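PDB 5FL3: pili retraction protein PilT from Thermus thermophilus, which binds ADP and probably hydrolyses ATP, as secretion ATPases of the GSP E family do, to drive retraction of pili. Local coordinates for residues L29-P35 and G47-P53; T167-P171 and T192-Y196; A267-L271 and R301-K305; L278-A282 and G339-D345; F328-V333 and A350-F356. One frame throughout, in Å; residues are numbered along the deposited sequence.

How the contacts relate
Contact 1 stands apart: it joins loops at the end of strand 26-30 of the N-terminal antiparallel sheet, its centre about 52 Å from that of contact 3, and backbone hydrogen bonds dominate it. Contacts 2, 3 and 4 all touch the mixed sheet of the nucleotide-binding core. Contact 2 is the most buried and rests on apolar packing, whereas contact 3 and contact 4, at the two ends of strand 270-280, lie nearer the surface and pair apolar packing with bonds to backbone carbonyls. Contacts 4 and 5 adjoin, with Leu332 CD2 of contact 5 lying 3.6 Å from Ile341 CD1 of contact 4; in contact 5 an aspartate side chain holds backbone amides beside leucine and phenylalanine packing.

Contact 1: residues L29-P35 and G47-P53; sequences LQAGAPP and GNRPLTP
Residues 29-35 leave strand 26-30 through a type II beta turn, Gln30 to Ala33, closed by Ala33 N to Gln30 O (3.2 Å). Residues 47-52 are irregular; from Arg49 to Thr52, the N-cap of helix 53-63, they are extended and run antiparallel to 31-34. The CA atoms pair as Ala31 with Leu51 (5.0 Å) and Pro34 with Pro50 (4.0 Å). Both backbone groups of Leu51 bond: Gly32 N donates to Leu51 O at 2.7 Å, Leu51 N to Ala33 O at 2.6 Å. The phi of 95° and psi of -5° at Gly32 would strain a residue with a CB. Pro34 CA adds a CA-H...O contact to Arg49 O (3.3 Å). The contact thus ties the turn between strands 26-30 and 36-39 of the N-terminal antiparallel sheet to the loop from strand 42-45 into helix 53-63. Leu51 (chi1 m, chi2 146°) is buried between the loops, CD1 4.0 Å from Leu29 CD2 (Leu29 m,t) and CG 3.7 Å from Pro35 CD. Val56 also touches it. Pro34 CB approaches Gly47 O (3.3 Å); Gly47 (phi 133°, psi 164°) would jam a CB against the preceding carbonyl O. Ala31 places CB 3.9 Å from Pro53 CD.

Contact 2: residues T167-P171 and T192-Y196; sequences TIEDP and TDSFY
In the P-loop NTPase core, the end of parallel strand 164-169 meets the start of helix 195-202, and Phe195 fills the space between them. The directions of residues 168-170 and 192-195 differ by 87°, and the closest CA pair is Ile168 with Phe195 (6.1 Å). Phe195, in the helix's first turn, has chi1 m (-70°) and chi2 -57°, which brings its ring to the strand although CA-to-CB points sideways. The ring edge meets the backbone, CE1 lying 3.2 Å from Ile168 O and 4.1 Å from Glu169 CA. Branched Ile168 (chi1 m, chi2 87°) points toward the helix start, its CG2 4.3 Å from Thr192 CG2. Val188 covers both Ile168 and Phe195. Ser194, chi1 p, is the N-cap, its OG bonded to Thr197 N. Glu169 points away, its side chain about 9 Å from ADP, and Thr167 OG1 donates to Glu169 OE2 at 2.7 Å. Asp170 (chi1 t) precedes cis-Pro171 and lays CB 3.4 Å from Phe195 CZ. The apolar pair Ile168 CG2 and Phe195 CD1 lies 3.5 Å apart.

Contact 3: residues A267-L271 and R301-K305; sequences AESLL and RELLK
Arg301 lays its long side chain across the C-terminal end of helix 259-269, where helix carbonyls lack their usual amide partners. The site is the helix-to-strand junction of the P-loop NTPase core: helix 259-269 ends at Ser269 and the chain turns at Leu270 (phi -69°, psi 143°) into strand 270-280, while residues 301-305 form the last part of helix 298-305. The closest CA atoms are Ala267 and Arg301, 5.0 Å apart. With chi1 m, chi2 and chi3 t and chi4 108°, Arg301 extends so that NE donates to Ala267 O at 2.9 Å and NH2 makes a weak bond to Leu270 O at 2.8 Å. Arginine fits because one guanidinium reaches both carbonyls. Ala267, whose small CB points toward the facing helix, lets it come close: CB lies 3.7 Å from Leu304 CB and 3.8 Å from Lys305 CB. Glu268 points away, its OE2 hydrogen-bonded to Gln229. Leu304 is also covered by Ile313 of helix 313-318. Apolar packing accompanies these bonds: Leu270 (t,p) sets CD2 3.7 Å from Leu304 CD2.

Contact 4: residues L278-A282 and G339-D345; sequences LLPKA and GLISLED. With ADP (adenosine-5'-diphosphate), chain B.
This is a partly buried contact of strand end against interhelix loop: strand 270-280 of the mixed sheet in the P-loop NTPase core meets the turn from helix 328-337 into helix 343-349. Residues 278-280 are extended and 281-282 run on as a loop. In the other segment Gly339 (phi 73°, psi 31°) ends its helix in a Schellman motif, a positive phi that glycine adopts readily. Ser342, chi1 p, is the N-cap of the next helix, its OG accepting from Asp345 N at 2.9 Å. The CA atoms of Ala282 and Ile341 are 4.3 Å apart and those of Leu279 and Asp345 7.1 Å. The one hydrogen bond between the segments runs from Ala282 N to Leu340 O, 2.7 Å, and Lys281 CA reaches the same oxygen at 3.4 Å. Ala282 sits tightly, its CB 3.5 Å from Gly339 O, so a small side chain suits it. Leu279 (m,t) points toward the helix start and packs its CB 4.0 Å from Ile341 CG2; Leu332 of helix 328-337 covers both residues. Pro280 lies against the helix's first turn, its CG 3.0 Å from Asp345 OD2. At the other end of the segment Leu278 lines the nucleotide pocket, to which the P-loop contributes Gly143, Gly145, Lys146 and Ser147, with Thr148 just after. Leu278 CD1 lies 3.5 Å from O4' of the ADP ribose.

Contact 5: residues F328-V333 and A350-F356; sequences FDQHLV and ATSPHEF
Asp329, the residue most covered here, reaches from helix 328-337 to the loop before helix 353-361. Its chi1 m (-69°) and chi2 of -10° bring the carboxylate up to two successive amides: Thr351 N donates to Asp329 OD1 at 2.6 Å and Ser352 N to OD2 at 3.2 Å. A short acidic side chain suits this place, having an oxygen for each NH. The CA atoms of Asp329 and Ala350 are 5.5 Å apart. Ser352 is the N-cap, its OG accepting from Glu355 N at 2.9 Å. Phe356, chi1 t and chi2 74°, turns its ring edge to the first helix, with CE1 3.6 Å from Val333 N, 3.8 Å from Val333 CG2 and 4.0 Å from Leu332 CB. Leu332 (m,t) fills the gap between Phe356 and the loop, its CD1 3.5 Å from Ala350 CA. This is helix packing in the C-terminal part of the chain: Phe356 also lies on Leu343 and Ala346 of helix 343-349, while Leu332 reaches Leu279 of strand 270-280, joining the three helices to the mixed sheet.

Contact 1: residues L29-P35 and G47-P53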
# COMPACT_ATOMS: atom_id res chain seq x y z
N LEU A 29 -22.62 4.55 0.76
CA LEU A 29 -24.05 4.74 0.99
C LEU A 29 -24.40 6.25 0.99
O LEU A 29 -24.20 6.96 1.99
CB LEU A 29 -24.46 4.08 2.32
CG LEU A 29 -24.17 2.57 2.31
CD1 LEU A 29 -24.61 1.85 3.57
CD2 LEU A 29 -24.81 1.92 1.07
N GLN A 30 -24.90 6.72 -0.15
CA GLN A 30 -25.15 8.14 -0.36
C GLN A 30 -26.55 8.38 -0.93
O GLN A 30 -26.98 7.68 -1.84
CB GLN A 30 -24.11 8.73 -1.32
CG GLN A 30 -22.68 8.66 -0.87
CD GLN A 30 -22.38 9.57 0.32
OE1 GLN A 30 -23.25 10.31 0.79
NE2 GLN A 30 -21.16 9.51 0.81
N ALA A 31 -27.24 9.40 -0.41
CA ALA A 31 -28.58 9.72 -0.90
C ALA A 31 -28.59 10.05 -2.39
O ALA A 31 -27.75 10.82 -2.88
CB ALA A 31 -29.18 10.89 -0.09
N GLY A 32 -29.53 9.46 -3.12
CA GLY A 32 -29.68 9.75 -4.53
C GLY A 32 -28.96 8.77 -5.42
O GLY A 32 -29.05 8.83 -6.65
N ALA A 33 -28.22 7.85 -4.81
CA ALA A 33 -27.55 6.80 -5.55
C ALA A 33 -27.93 5.45 -4.97
O ALA A 33 -28.41 5.36 -3.85
CB ALA A 33 -26.07 6.98 -5.50
N PRO A 34 -27.76 4.39 -5.75
CA PRO A 34 -27.97 3.10 -5.10
C PRO A 34 -26.75 2.76 -4.24
O PRO A 34 -25.69 3.38 -4.41
CB PRO A 34 -28.12 2.15 -6.29
CG PRO A 34 -27.23 2.77 -7.33
CD PRO A 34 -27.35 4.26 -7.16
N PRO A 35 -26.89 1.79 -3.32
CA PRO A 35 -25.72 1.25 -2.63
C PRO A 35 -24.63 0.89 -3.63
O PRO A 35 -24.88 0.16 -4.58
CB PRO A 35 -26.27 0.01 -1.92
CG PRO A 35 -27.70 0.35 -1.66
CD PRO A 35 -28.14 1.14 -2.88
N GLY A 47 -27.27 -2.66 -6.58
CA GLY A 47 -28.69 -2.43 -6.45
C GLY A 47 -29.10 -1.37 -7.46
O GLY A 47 -28.25 -0.66 -7.98
N ASN A 48 -30.40 -1.27 -7.72
CA ASN A 48 -30.89 -0.43 -8.81
C ASN A 48 -31.72 0.74 -8.31
O ASN A 48 -32.05 1.64 -9.07
CB ASN A 48 -31.72 -1.27 -9.78
CG ASN A 48 -32.80 -2.08 -9.07
OD1 ASN A 48 -32.61 -2.54 -7.94
ND2 ASN A 48 -33.94 -2.24 -9.73
N ARG A 49 -32.04 0.74 -7.03
CA ARG A 49 -32.80 1.84 -6.45
C ARG A 49 -31.92 2.82 -5.66
O ARG A 49 -31.14 2.42 -4.79
CB ARG A 49 -33.90 1.28 -5.54
CG ARG A 49 -34.67 0.10 -6.13
CD ARG A 49 -35.70 0.56 -7.15
NE ARG A 49 -36.63 1.56 -6.61
CZ ARG A 49 -36.87 2.73 -7.18
NH1 ARG A 49 -36.25 3.07 -8.31
NH2 ARG A 49 -37.72 3.59 -6.62
N PRO A 50 -32.04 4.11 -5.98
CA PRO A 50 -31.41 5.20 -5.22
C PRO A 50 -31.80 5.19 -3.75
O PRO A 50 -32.98 5.09 -3.44
CB PRO A 50 -31.95 6.46 -5.89
CG PRO A 50 -32.22 6.04 -7.28
CD PRO A 50 -32.61 4.59 -7.25
N LEU A 51 -30.81 5.28 -2.86
CA LEU A 51 -31.09 5.46 -1.44
C LEU A 51 -31.71 6.84 -1.20
O LEU A 51 -31.31 7.83 -1.82
CB LEU A 51 -29.80 5.32 -0.62
CG LEU A 51 -29.09 3.97 -0.70
CD1 LEU A 51 -27.60 4.16 -0.62
CD2 LEU A 51 -29.57 3.02 0.39
N THR A 52 -32.68 6.91 -0.30
CA THR A 52 -33.25 8.20 0.09
C THR A 52 -32.53 8.69 1.33
O THR A 52 -31.92 7.88 2.05
CB THR A 52 -34.76 8.11 0.37
OG1 THR A 52 -34.97 7.29 1.54
CG2 THR A 52 -35.51 7.52 -0.84
N PRO A 53 -32.59 10.00 1.60
CA PRO A 53 -32.02 10.50 2.85
C PRO A 53 -32.52 9.69 4.05
O PRO A 53 -31.73 9.29 4.93
CB PRO A 53 -32.52 11.94 2.91
CG PRO A 53 -32.71 12.32 1.49
CD PRO A 53 -33.03 11.09 0.71

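Contact 2: residues T167-P171 and T192-Y196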
# COMPACT_ATOMS: atom_id res chain seq x y z
N THR A 167 4.12 -1.65 13.47
CA THR A 167 3.61 -0.95 12.30
C THR A 167 2.91 0.33 12.73
O THR A 167 2.30 0.37 13.80
CB THR A 167 2.65 -1.86 11.46
OG1 THR A 167 1.33 -1.86 12.01
CG2 THR A 167 3.17 -3.28 11.41
N ILE A 168 3.04 1.39 11.93
CA ILE A 168 2.36 2.67 12.19
C ILE A 168 1.57 3.04 10.94
O ILE A 168 2.14 3.28 9.87
CB ILE A 168 3.35 3.79 12.58
CG1 ILE A 168 3.93 3.53 13.98
CG2 ILE A 168 2.62 5.12 12.65
CD1 ILE A 168 5.13 2.68 13.99
N GLU A 169 0.25 3.07 11.09
CA GLU A 169 -0.65 2.98 9.95
C GLU A 169 -1.71 4.03 10.01
O GLU A 169 -2.17 4.41 11.10
CB GLU A 169 -1.32 1.59 9.88
CG GLU A 169 -0.34 0.47 9.58
CD GLU A 169 -0.98 -0.89 9.50
OE1 GLU A 169 -1.61 -1.18 8.45
OE2 GLU A 169 -0.84 -1.66 10.48
N ASP A 170 -2.11 4.49 8.82
CA ASP A 170 -3.13 5.52 8.70
C ASP A 170 -3.97 5.32 7.45
O ASP A 170 -3.67 5.89 6.39
CB ASP A 170 -2.48 6.90 8.68
CG ASP A 170 -3.49 8.02 8.69
OD1 ASP A 170 -4.69 7.74 8.94
OD2 ASP A 170 -3.10 9.18 8.48
N PRO A 171 -5.03 4.48 7.55
CA PRO A 171 -5.42 3.68 8.73
C PRO A 171 -4.86 2.24 8.67
O PRO A 171 -4.15 1.90 7.72
CB PRO A 171 -6.95 3.66 8.62
CG PRO A 171 -7.16 3.55 7.10
CD PRO A 171 -5.97 4.28 6.43
N THR A 192 -1.57 6.46 18.29
CA THR A 192 -0.42 7.36 18.31
C THR A 192 -0.79 8.55 17.45
O THR A 192 -1.61 8.40 16.53
CB THR A 192 0.84 6.70 17.75
OG1 THR A 192 1.99 7.46 18.11
CG2 THR A 192 0.80 6.59 16.22
N ASP A 193 -0.20 9.71 17.71
CA ASP A 193 -0.57 10.95 17.02
C ASP A 193 -0.21 11.03 15.55
O ASP A 193 -0.95 11.58 14.76
CB ASP A 193 0.03 12.15 17.74
CG ASP A 193 -0.59 12.35 19.11
OD1 ASP A 193 -1.79 12.04 19.26
OD2 ASP A 193 0.12 12.79 20.05
N SER A 194 0.93 10.46 15.17
CA SER A 194 1.41 10.60 13.80
C SER A 194 2.36 9.48 13.44
O SER A 194 2.76 8.71 14.30
CB SER A 194 2.11 11.95 13.61
OG SER A 194 3.32 12.01 14.35
N PHE A 195 2.74 9.43 12.16
CA PHE A 195 3.81 8.55 11.72
C PHE A 195 5.09 8.84 12.46
O PHE A 195 5.82 7.92 12.83
CB PHE A 195 4.05 8.69 10.22
CG PHE A 195 2.95 8.13 9.40
CD1 PHE A 195 2.56 6.80 9.55
CD2 PHE A 195 2.28 8.93 8.48
CE1 PHE A 195 1.52 6.28 8.79
CE2 PHE A 195 1.24 8.42 7.72
CZ PHE A 195 0.86 7.09 7.87
N TYR A 196 5.36 10.12 12.68
CA TYR A 196 6.60 10.51 13.32
C TYR A 196 6.61 10.02 14.77
O TYR A 196 7.57 9.37 15.19
CB TYR A 196 6.83 12.02 13.27
CG TYR A 196 8.17 12.39 13.86
CD1 TYR A 196 9.34 12.25 13.11
CD2 TYR A 196 8.29 12.83 15.17
CE1 TYR A 196 10.58 12.55 13.65
CE2 TYR A 196 9.53 13.14 15.72
CZ TYR A 196 10.67 13.00 14.96
OH TYR A 196 11.90 13.31 15.50

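Contact 3: residues A267-L271 and R301-K305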
# COMPACT_ATOMS: atom_id res chain seq x y z
N ALA A 267 22.08 5.38 0.10
CA ALA A 267 22.80 4.28 -0.53
C ALA A 267 23.12 3.14 0.44
O ALA A 267 23.02 1.96 0.08
CB ALA A 267 24.07 4.78 -1.19
N GLU A 268 23.51 3.46 1.67
CA GLU A 268 23.99 2.40 2.55
C GLU A 268 22.83 1.63 3.22
O GLU A 268 22.95 0.41 3.44
CB GLU A 268 24.97 2.94 3.59
CG GLU A 268 24.39 3.82 4.70
CD GLU A 268 25.48 4.30 5.68
OE1 GLU A 268 26.37 3.50 6.07
OE2 GLU A 268 25.45 5.50 6.06
N SER A 269 21.71 2.30 3.48
CA SER A 269 20.57 1.65 4.14
C SER A 269 19.46 1.09 3.21
O SER A 269 18.62 0.31 3.66
CB SER A 269 19.95 2.64 5.14
OG SER A 269 19.84 3.93 4.57
N LEU A 270 19.44 1.45 1.93
CA LEU A 270 18.44 0.89 1.02
C LEU A 270 18.67 -0.60 0.75
O LEU A 270 19.81 -1.04 0.66
CB LEU A 270 18.43 1.65 -0.31
CG LEU A 270 17.25 1.39 -1.24
CD1 LEU A 270 15.92 1.62 -0.53
CD2 LEU A 270 17.31 2.25 -2.49
N LEU A 271 17.58 -1.36 0.64
CA LEU A 271 17.63 -2.80 0.30
C LEU A 271 17.00 -3.11 -1.03
O LEU A 271 17.47 -3.96 -1.79
CB LEU A 271 16.90 -3.62 1.34
CG LEU A 271 17.51 -3.73 2.71
CD1 LEU A 271 16.72 -4.77 3.47
CD2 LEU A 271 18.94 -4.13 2.58
N ARG A 301 24.52 0.43 -5.10
CA ARG A 301 24.79 1.40 -4.05
C ARG A 301 25.73 2.50 -4.54
O ARG A 301 25.57 3.66 -4.19
CB ARG A 301 25.36 0.70 -2.81
CG ARG A 301 24.34 -0.13 -2.09
CD ARG A 301 24.81 -0.59 -0.72
NE ARG A 301 23.65 -0.92 0.11
CZ ARG A 301 23.29 -2.15 0.46
NH1 ARG A 301 24.02 -3.19 0.09
NH2 ARG A 301 22.20 -2.34 1.20
N GLU A 302 26.71 2.12 -5.36
CA GLU A 302 27.60 3.08 -6.00
C GLU A 302 26.80 4.10 -6.78
O GLU A 302 27.00 5.30 -6.64
CB GLU A 302 28.57 2.37 -6.93
CG GLU A 302 29.43 1.37 -6.24
CD GLU A 302 30.20 2.01 -5.10
OE1 GLU A 302 30.54 3.21 -5.22
OE2 GLU A 302 30.45 1.31 -4.09
N LEU A 303 25.91 3.59 -7.62
CA LEU A 303 25.04 4.40 -8.46
C LEU A 303 24.22 5.41 -7.66
O LEU A 303 24.08 6.57 -8.05
CB LEU A 303 24.10 3.49 -9.26
CG LEU A 303 24.60 2.96 -10.61
CD1 LEU A 303 26.11 2.73 -10.64
CD2 LEU A 303 23.85 1.68 -10.94
N LEU A 304 23.67 4.93 -6.54
CA LEU A 304 22.92 5.76 -5.61
C LEU A 304 23.81 6.86 -4.99
O LEU A 304 23.45 8.03 -4.92
CB LEU A 304 22.32 4.89 -4.50
CG LEU A 304 20.90 4.30 -4.63
CD1 LEU A 304 20.62 3.77 -6.01
CD2 LEU A 304 20.68 3.19 -3.61
N LYS A 305 24.99 6.45 -4.55
CA LYS A 305 25.85 7.34 -3.79
C LYS A 305 26.46 8.42 -4.69
O LYS A 305 26.81 9.50 -4.21
CB LYS A 305 26.92 6.52 -3.06
CG LYS A 305 28.04 7.32 -2.46
CD LYS A 305 29.01 6.43 -1.68
CE LYS A 305 30.24 7.23 -1.20
NZ LYS A 305 30.61 8.44 -2.04

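Contact 4: residues L278-A282 and G339-D345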
# COMPACT_ATOMS: atom_id res chain seq x y z
N LEU A 278 -1.30 -1.16 -10.85
CA LEU A 278 -2.31 -2.19 -11.07
C LEU A 278 -3.06 -1.94 -12.38
O LEU A 278 -3.80 -0.96 -12.49
CB LEU A 278 -3.31 -2.24 -9.92
CG LEU A 278 -2.78 -2.90 -8.66
CD1 LEU A 278 -3.79 -2.80 -7.53
CD2 LEU A 278 -2.49 -4.35 -8.99
N LEU A 279 -2.87 -2.83 -13.36
CA LEU A 279 -3.47 -2.66 -14.68
C LEU A 279 -4.64 -3.59 -14.88
O LEU A 279 -4.64 -4.71 -14.34
CB LEU A 279 -2.44 -2.90 -15.79
CG LEU A 279 -1.15 -2.09 -15.76
CD1 LEU A 279 -0.57 -2.06 -17.16
CD2 LEU A 279 -1.36 -0.70 -15.26
N PRO A 280 -5.65 -3.15 -15.65
CA PRO A 280 -6.80 -4.04 -15.88
C PRO A 280 -6.33 -5.30 -16.59
O PRO A 280 -5.53 -5.22 -17.54
CB PRO A 280 -7.74 -3.20 -16.75
CG PRO A 280 -6.90 -2.10 -17.31
CD PRO A 280 -5.77 -1.86 -16.36
N LYS A 281 -6.80 -6.45 -16.11
CA LYS A 281 -6.48 -7.73 -16.70
C LYS A 281 -7.10 -7.83 -18.11
O LYS A 281 -8.19 -7.30 -18.37
CB LYS A 281 -6.99 -8.86 -15.78
CG LYS A 281 -5.89 -9.81 -15.34
CD LYS A 281 -6.40 -11.20 -15.00
CE LYS A 281 -7.05 -11.24 -13.63
NZ LYS A 281 -7.67 -12.57 -13.34
N ALA A 282 -6.38 -8.49 -19.03
CA ALA A 282 -6.79 -8.56 -20.43
C ALA A 282 -8.12 -9.28 -20.62
O ALA A 282 -8.99 -8.78 -21.34
CB ALA A 282 -5.70 -9.24 -21.26
N GLY A 339 -0.29 -12.25 -22.44
CA GLY A 339 -1.71 -12.04 -22.61
C GLY A 339 -2.45 -11.71 -21.33
O GLY A 339 -3.62 -12.05 -21.19
N LEU A 340 -1.77 -11.04 -20.40
CA LEU A 340 -2.40 -10.63 -19.15
C LEU A 340 -2.88 -9.17 -19.21
O LEU A 340 -3.75 -8.75 -18.45
CB LEU A 340 -1.43 -10.83 -17.98
CG LEU A 340 -1.20 -12.30 -17.59
CD1 LEU A 340 -0.01 -12.44 -16.63
CD2 LEU A 340 -2.46 -12.89 -16.98
N ILE A 341 -2.32 -8.40 -20.15
CA ILE A 341 -2.77 -7.03 -20.39
C ILE A 341 -2.89 -6.74 -21.90
O ILE A 341 -2.23 -7.38 -22.72
CB ILE A 341 -1.83 -5.98 -19.75
CG1 ILE A 341 -0.38 -6.20 -20.18
CG2 ILE A 341 -1.93 -6.02 -18.24
CD1 ILE A 341 0.60 -5.14 -19.69
N SER A 342 -3.72 -5.76 -22.25
CA SER A 342 -3.86 -5.36 -23.64
C SER A 342 -2.64 -4.57 -24.09
O SER A 342 -1.85 -4.11 -23.26
CB SER A 342 -5.11 -4.53 -23.85
OG SER A 342 -4.96 -3.26 -23.24
N LEU A 343 -2.50 -4.41 -25.39
CA LEU A 343 -1.43 -3.58 -25.93
C LEU A 343 -1.66 -2.13 -25.55
O LEU A 343 -0.73 -1.40 -25.22
CB LEU A 343 -1.35 -3.73 -27.46
CG LEU A 343 -0.35 -2.82 -28.18
CD1 LEU A 343 1.09 -3.08 -27.72
CD2 LEU A 343 -0.48 -3.03 -29.67
N GLU A 344 -2.92 -1.72 -25.60
CA GLU A 344 -3.29 -0.35 -25.27
C GLU A 344 -2.88 -0.03 -23.83
O GLU A 344 -2.16 0.94 -23.57
CB GLU A 344 -4.78 -0.13 -25.46
CG GLU A 344 -5.21 1.32 -25.36
CD GLU A 344 -6.72 1.51 -25.50
OE1 GLU A 344 -7.46 0.49 -25.48
OE2 GLU A 344 -7.15 2.68 -25.63
N ASP A 345 -3.34 -0.86 -22.91
CA ASP A 345 -3.00 -0.71 -21.50
C ASP A 345 -1.47 -0.82 -21.26
O ASP A 345 -0.90 -0.03 -20.51
CB ASP A 345 -3.77 -1.73 -20.66
CG ASP A 345 -5.23 -1.38 -20.52
OD1 ASP A 345 -5.60 -0.21 -20.80
OD2 ASP A 345 -6.02 -2.26 -20.13
PB ADP B . -2.56 1.16 -2.03
O1B ADP B . -3.66 2.21 -1.99
O2B ADP B . -1.48 1.44 -3.05
O3B ADP B . -2.02 0.77 -0.67
PA ADP B . -4.11 -1.29 -1.78
O1A ADP B . -5.09 -0.57 -0.86
O2A ADP B . -3.23 -2.42 -1.25
O3A ADP B . -3.25 -0.18 -2.59
O5' ADP B . -4.93 -1.92 -3.02
C5' ADP B . -6.11 -1.33 -3.57
C4' ADP B . -6.95 -2.47 -4.15
O4' ADP B . -6.16 -3.25 -5.05
C3' ADP B . -7.46 -3.42 -3.07
O3' ADP B . -8.87 -3.56 -3.30
C2' ADP B . -6.72 -4.73 -3.29
O2' ADP B . -7.56 -5.88 -3.15
C1' ADP B . -6.20 -4.64 -4.72
N9 ADP B . -4.84 -5.25 -4.88
C8 ADP B . -3.80 -5.08 -4.03
N7 ADP B . -2.69 -5.75 -4.46
C5 ADP B . -3.03 -6.38 -5.61
C6 ADP B . -2.34 -7.26 -6.58
N6 ADP B . -1.04 -7.59 -6.39
N1 ADP B . -3.05 -7.70 -7.66
C2 ADP B . -4.34 -7.36 -7.86
N3 ADP B . -5.03 -6.56 -7.01
C4 ADP B . -4.45 -6.05 -5.89

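Contact 5: residues F328-V333 and A350-F356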
# COMPACT_ATOMS: atom_id res chain seq x y z
N PHE A 328 9.81 -1.44 -15.18
CA PHE A 328 8.41 -1.51 -15.57
C PHE A 328 8.26 -1.92 -17.03
O PHE A 328 7.46 -2.80 -17.33
CB PHE A 328 7.70 -0.18 -15.37
CG PHE A 328 6.74 -0.19 -14.23
CD1 PHE A 328 6.92 -1.08 -13.19
CD2 PHE A 328 5.64 0.64 -14.22
CE1 PHE A 328 6.05 -1.11 -12.13
CE2 PHE A 328 4.77 0.60 -13.16
CZ PHE A 328 4.96 -0.25 -12.11
N ASP A 329 9.03 -1.28 -17.92
CA ASP A 329 8.88 -1.51 -19.34
C ASP A 329 9.23 -2.96 -19.65
O ASP A 329 8.66 -3.54 -20.57
CB ASP A 329 9.73 -0.55 -20.17
CG ASP A 329 9.22 0.89 -20.09
OD1 ASP A 329 8.11 1.08 -19.56
OD2 ASP A 329 9.93 1.80 -20.60
N GLN A 330 10.13 -3.54 -18.87
CA GLN A 330 10.45 -4.96 -19.02
C GLN A 330 9.31 -5.86 -18.56
O GLN A 330 8.96 -6.81 -19.23
CB GLN A 330 11.72 -5.33 -18.24
CG GLN A 330 13.02 -4.95 -18.92
CD GLN A 330 14.22 -5.26 -18.06
OE1 GLN A 330 14.30 -4.83 -16.91
NE2 GLN A 330 15.16 -6.03 -18.60
N HIS A 331 8.72 -5.56 -17.41
CA HIS A 331 7.69 -6.43 -16.90
C HIS A 331 6.44 -6.34 -17.76
O HIS A 331 5.69 -7.31 -17.86
CB HIS A 331 7.35 -6.11 -15.44
CG HIS A 331 6.49 -7.14 -14.77
ND1 HIS A 331 5.39 -6.81 -14.02
CD2 HIS A 331 6.57 -8.49 -14.76
CE1 HIS A 331 4.82 -7.92 -13.57
NE2 HIS A 331 5.52 -8.95 -14.00
N LEU A 332 6.23 -5.18 -18.39
CA LEU A 332 5.03 -4.93 -19.20
C LEU A 332 5.03 -5.78 -20.47
O LEU A 332 4.03 -6.43 -20.80
CB LEU A 332 4.92 -3.46 -19.57
CG LEU A 332 4.39 -2.52 -18.49
CD1 LEU A 332 4.53 -1.06 -18.91
CD2 LEU A 332 2.93 -2.84 -18.11
N VAL A 333 6.16 -5.76 -21.18
CA VAL A 333 6.43 -6.70 -22.26
C VAL A 333 6.04 -8.12 -21.85
O VAL A 333 5.25 -8.78 -22.53
CB VAL A 333 7.93 -6.67 -22.66
CG1 VAL A 333 8.34 -7.97 -23.29
CG2 VAL A 333 8.22 -5.49 -23.58
N ALA A 350 3.48 2.29 -19.98
CA ALA A 350 4.92 2.19 -20.21
C ALA A 350 5.68 3.48 -19.85
O ALA A 350 5.25 4.58 -20.20
CB ALA A 350 5.19 1.82 -21.66
N THR A 351 6.80 3.32 -19.14
CA THR A 351 7.66 4.43 -18.73
C THR A 351 8.05 5.29 -19.94
O THR A 351 7.99 6.52 -19.89
CB THR A 351 8.93 3.93 -18.02
OG1 THR A 351 8.58 3.40 -16.73
CG2 THR A 351 9.94 5.07 -17.83
N SER A 352 8.45 4.63 -21.02
CA SER A 352 8.50 5.30 -22.31
C SER A 352 7.91 4.37 -23.37
O SER A 352 8.52 3.36 -23.73
CB SER A 352 9.94 5.69 -22.68
OG SER A 352 10.49 4.78 -23.60
N PRO A 353 6.71 4.72 -23.87
CA PRO A 353 5.93 3.96 -24.87
C PRO A 353 6.74 3.65 -26.13
O PRO A 353 6.33 2.84 -26.97
CB PRO A 353 4.77 4.90 -25.20
CG PRO A 353 5.23 6.25 -24.79
CD PRO A 353 6.10 6.03 -23.60
N HIS A 354 7.88 4.32 -26.23
CA HIS A 354 8.87 4.07 -27.26
C HIS A 354 9.71 2.85 -26.92
O HIS A 354 9.70 1.86 -27.65
CB HIS A 354 9.77 5.29 -27.44
CG HIS A 354 10.86 5.09 -28.45
ND1 HIS A 354 10.68 5.37 -29.79
CD2 HIS A 354 12.13 4.64 -28.31
CE1 HIS A 354 11.80 5.09 -30.44
NE2 HIS A 354 12.69 4.65 -29.57
N GLU A 355 10.43 2.92 -25.79
CA GLU A 355 11.32 1.84 -25.37
C GLU A 355 10.55 0.53 -25.22
O GLU A 355 11.13 -0.55 -25.24
CB GLU A 355 12.06 2.20 -24.07
CG GLU A 355 13.13 3.32 -24.22
CD GLU A 355 13.92 3.63 -22.93
OE1 GLU A 355 14.57 2.71 -22.38
OE2 GLU A 355 13.92 4.81 -22.49
N PHE A 356 9.23 0.65 -25.11
CA PHE A 356 8.37 -0.53 -25.02
C PHE A 356 8.35 -1.35 -26.31
O PHE A 356 8.68 -2.54 -26.29
CB PHE A 356 6.94 -0.13 -24.65
CG PHE A 356 5.98 -1.30 -24.61
CD1 PHE A 356 6.03 -2.21 -23.57
CD2 PHE A 356 5.05 -1.48 -25.61
CE1 PHE A 356 5.16 -3.29 -23.54
CE2 PHE A 356 4.18 -2.56 -25.58
CZ PHE A 356 4.24 -3.45 -24.54